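Local coordinates for putative triphosphoribosyl-dephospho-coA synthase (Archaeoglobus fulgidus DSM 4304, PDB 3H9P), which is of unknown function but belongs to the CitG family and may bind ATP and act as a triphosphoribosyl-dephospho-CoA synthase, at residues R93-V98 with I131-W136. Residues are numbered along the deposited sequence; the frame is centred on the assembly and turned at random.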
ATOM      1  N   ARG A  93       4.461   7.926  19.006  1.00 29.27           N
ATOM      2  CA  ARG A  93       3.298   8.776  19.155  1.00 29.63           C
ATOM      3  C   ARG A  93       3.127   9.703  17.961  1.00 29.81           C
ATOM      4  O   ARG A  93       1.996  10.024  17.591  1.00 30.02           O
ATOM      5  CB  ARG A  93       3.379   9.570  20.433  1.00 30.53           C
ATOM      6  CG  ARG A  93       3.447   8.696  21.664  1.00 32.97           C
ATOM      7  CD  ARG A  93       2.993   9.464  22.855  1.00 38.08           C
ATOM      8  NE  ARG A  93       2.613   8.562  23.939  1.00 44.99           N
ATOM      9  CZ  ARG A  93       2.139   8.970  25.110  1.00 46.11           C
ATOM     10  NH1 ARG A  93       1.996  10.279  25.349  1.00 46.77           N
ATOM     11  NH2 ARG A  93       1.812   8.074  26.033  1.00 46.70           N
ATOM     12  N   ASP A  94       4.223  10.105  17.326  1.00 29.25           N
ATOM     13  CA  ASP A  94       4.099  10.923  16.105  1.00 29.94           C
ATOM     14  C   ASP A  94       3.468  10.143  14.960  1.00 29.42           C
ATOM     15  O   ASP A  94       2.644  10.657  14.207  1.00 30.55           O
ATOM     16  CB  ASP A  94       5.456  11.466  15.667  1.00 29.81           C
ATOM     17  CG  ASP A  94       5.997  12.477  16.636  1.00 32.36           C
ATOM     18  OD1 ASP A  94       5.368  13.572  16.692  1.00 34.85           O
ATOM     19  OD2 ASP A  94       7.003  12.164  17.364  1.00 32.23           O
ATOM     20  N   SER A  95       3.874   8.892  14.839  1.00 29.05           N
ATOM     21  CA  SER A  95       3.264   7.957  13.897  1.00 27.63           C
ATOM     22  C   SER A  95       1.778   7.774  14.104  1.00 26.51           C
ATOM     23  O   SER A  95       1.017   7.794  13.147  1.00 26.12           O
ATOM     24  CB  SER A  95       3.951   6.611  14.041  1.00 27.92           C
ATOM     25  OG  SER A  95       5.191   6.700  13.401  1.00 25.05           O
ATOM     26  N   LEU A  96       1.394   7.613  15.369  1.00 25.51           N
ATOM     27  CA  LEU A  96       0.009   7.411  15.774  1.00 25.23           C
ATOM     28  C   LEU A  96      -0.853   8.653  15.459  1.00 24.97           C
ATOM     29  O   LEU A  96      -1.949   8.531  14.912  1.00 24.73           O
ATOM     30  CB  LEU A  96      -0.057   7.048  17.286  1.00 24.99           C
ATOM     31  CG  LEU A  96       0.448   5.657  17.697  1.00 25.56           C
ATOM     32  CD1 LEU A  96       0.392   5.397  19.230  1.00 23.47           C
ATOM     33  CD2 LEU A  96      -0.331   4.555  16.975  1.00 25.69           C
ATOM     34  N   SER A  97      -0.352   9.839  15.815  1.00 24.27           N
ATOM     35  CA  SER A  97      -0.984  11.087  15.413  1.00 24.81           C
ATOM     36  C   SER A  97      -1.090  11.185  13.895  1.00 25.10           C
ATOM     37  O   SER A  97      -2.140  11.533  13.361  1.00 24.27           O
ATOM     38  CB  SER A  97      -0.181  12.273  15.906  1.00 24.28           C
ATOM     39  OG  SER A  97      -0.279  12.364  17.301  1.00 25.66           O
ATOM     40  N   VAL A  98      -0.018  10.858  13.195  1.00 25.05           N
ATOM     41  CA  VAL A  98      -0.105  10.964  11.764  1.00 26.69           C
ATOM     42  C   VAL A  98      -1.176  10.015  11.202  1.00 28.05           C
ATOM     43  O   VAL A  98      -1.969  10.421  10.339  1.00 27.95           O
ATOM     44  CB  VAL A  98       1.263  10.785  11.098  1.00 27.36           C
ATOM     45  CG1 VAL A  98       1.136  10.605   9.588  1.00 26.87           C
ATOM     46  CG2 VAL A  98       2.133  12.005  11.399  1.00 26.77           C
ATOM     47  N   ILE A 131       7.677   2.350  16.607  1.00 29.27           N
ATOM     48  CA  ILE A 131       8.049   2.737  15.262  1.00 27.40           C
ATOM     49  C   ILE A 131       7.763   4.207  15.067  1.00 27.25           C
ATOM     50  O   ILE A 131       6.592   4.640  14.967  1.00 27.56           O
ATOM     51  CB  ILE A 131       7.384   1.866  14.169  1.00 27.25           C
ATOM     52  CG1 ILE A 131       7.666   0.381  14.455  1.00 25.65           C
ATOM     53  CG2 ILE A 131       7.886   2.288  12.803  1.00 23.90           C
ATOM     54  CD1 ILE A 131       7.180  -0.640  13.372  1.00 25.47           C
ATOM     55  N   ASN A 132       8.841   4.984  15.020  1.00 26.12           N
ATOM     56  CA  ASN A 132       8.687   6.401  14.868  1.00 25.83           C
ATOM     57  C   ASN A 132       8.271   6.771  13.429  1.00 26.23           C
ATOM     58  O   ASN A 132       8.149   5.917  12.549  1.00 25.98           O
ATOM     59  CB  ASN A 132       9.913   7.130  15.392  1.00 25.52           C
ATOM     60  CG  ASN A 132      11.020   7.269  14.370  1.00 25.19           C
ATOM     61  OD1 ASN A 132      10.866   6.997  13.193  1.00 21.91           O
ATOM     62  ND2 ASN A 132      12.158   7.737  14.841  1.00 26.81           N
ATOM     63  N   LEU A 133       8.032   8.039  13.179  1.00 26.41           N
ATOM     64  CA  LEU A 133       7.404   8.402  11.925  1.00 26.44           C
ATOM     65  C   LEU A 133       8.387   8.181  10.785  1.00 26.76           C
ATOM     66  O   LEU A 133       8.007   7.875   9.665  1.00 26.50           O
ATOM     67  CB  LEU A 133       6.960   9.848  11.975  1.00 25.48           C
ATOM     68  CG  LEU A 133       6.338  10.463  10.727  1.00 25.77           C
ATOM     69  CD1 LEU A 133       5.006   9.701  10.329  1.00 20.70           C
ATOM     70  CD2 LEU A 133       6.088  11.929  11.065  1.00 25.25           C
ATOM     71  N   TYR A 134       9.670   8.332  11.103  1.00 27.49           N
ATOM     72  CA  TYR A 134      10.731   8.177  10.120  1.00 27.30           C
ATOM     73  C   TYR A 134      10.811   6.723   9.705  1.00 26.76           C
ATOM     74  O   TYR A 134      10.777   6.410   8.507  1.00 26.62           O
ATOM     75  CB  TYR A 134      12.048   8.658  10.702  1.00 26.71           C
ATOM     76  CG  TYR A 134      13.203   8.547   9.756  1.00 29.25           C
ATOM     77  CD1 TYR A 134      13.348   9.464   8.721  1.00 31.02           C
ATOM     78  CD2 TYR A 134      14.181   7.544   9.911  1.00 30.04           C
ATOM     79  CE1 TYR A 134      14.414   9.409   7.855  1.00 33.79           C
ATOM     80  CE2 TYR A 134      15.277   7.470   9.023  1.00 33.03           C
ATOM     81  CZ  TYR A 134      15.371   8.424   8.003  1.00 34.25           C
ATOM     82  OH  TYR A 134      16.387   8.422   7.098  1.00 36.36           O
ATOM     83  N   GLU A 135      10.897   5.851  10.707  1.00 26.79           N
ATOM     84  CA  GLU A 135      11.021   4.395  10.499  1.00 26.93           C
ATOM     85  C   GLU A 135       9.807   3.854   9.767  1.00 26.21           C
ATOM     86  O   GLU A 135       9.927   3.051   8.860  1.00 26.16           O
ATOM     87  CB  GLU A 135      11.242   3.664  11.830  1.00 26.23           C
ATOM     88  CG  GLU A 135      12.466   4.191  12.572  1.00 28.72           C
ATOM     89  CD  GLU A 135      12.519   3.841  14.064  1.00 32.43           C
ATOM     90  OE1 GLU A 135      11.480   3.833  14.772  1.00 33.55           O
ATOM     91  OE2 GLU A 135      13.640   3.585  14.548  1.00 36.01           O
ATOM     92  N   TRP A 136       8.636   4.309  10.167  1.00 26.36           N
ATOM     93  CA  TRP A 136       7.412   3.936   9.492  1.00 27.35           C
ATOM     94  C   TRP A 136       7.546   4.245   8.005  1.00 27.23           C
ATOM     95  O   TRP A 136       7.388   3.354   7.165  1.00 26.97           O
ATOM     96  CB  TRP A 136       6.238   4.700  10.094  1.00 27.33           C
ATOM     97  CG  TRP A 136       4.910   4.114   9.737  1.00 29.40           C
ATOM     98  CD1 TRP A 136       4.664   2.845   9.308  1.00 29.18           C
ATOM     99  CD2 TRP A 136       3.635   4.755   9.843  1.00 31.62           C
ATOM    100  NE1 TRP A 136       3.321   2.663   9.103  1.00 28.80           N
ATOM    101  CE2 TRP A 136       2.659   3.812   9.435  1.00 31.61           C
ATOM    102  CE3 TRP A 136       3.219   6.046  10.232  1.00 34.08           C
ATOM    103  CZ2 TRP A 136       1.281   4.109   9.398  1.00 33.42           C
ATOM    104  CZ3 TRP A 136       1.833   6.354  10.188  1.00 34.91           C
ATOM    105  CH2 TRP A 136       0.888   5.383   9.772  1.00 35.71           C
TER
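S95, on helix 92-105 of this all-helical CitG-family chain, meets the capped N-terminus of the short helix 133-138, and its CA comes within 4.6 Å of the CA of L133. The cap is a capping box: N132 OD1 accepts from E135 N at 2.7 Å, nearly in line with the side-chain C=O of N132, and more weakly from Y134 N, while E135 OE1 receives N132 N in return on its anti side. E135 OE1 also forms a salt bridge with K129 of the second subunit, tying the cap to the dimer interface.

The hydroxyl of S95 is the polar link between the segments. With OG anti to the carbonyl carbon and beside the backbone N, it donates to I131 O over 2.9 Å, bent at the acceptor (137°) and tilted 25° from the carbonyl plane. L133 N lies close to the same hydroxyl but bonds instead to T90 OG1.

Apolar side chains close the contact further along helix 92-105. V98 and L133 cross at about a right angle; CD1 of L133 faces both methyls of V98 and lies 3.8 Å from CG2. F58 and L62 of helix 58-68 also touch V98, and L87 of helix 76-88 touches L133, so the pair is buried among several helices. The indole of W136, with CG anti to the backbone N (chi1 -164°), brings CE3 to 3.8 Å from S95 OG, and helix 118-129 contributes I126 against both residues. The six-membered ring approaches the S95 carbonyl obliquely, bringing W136 CZ3 to 3.4 Å from S95 O.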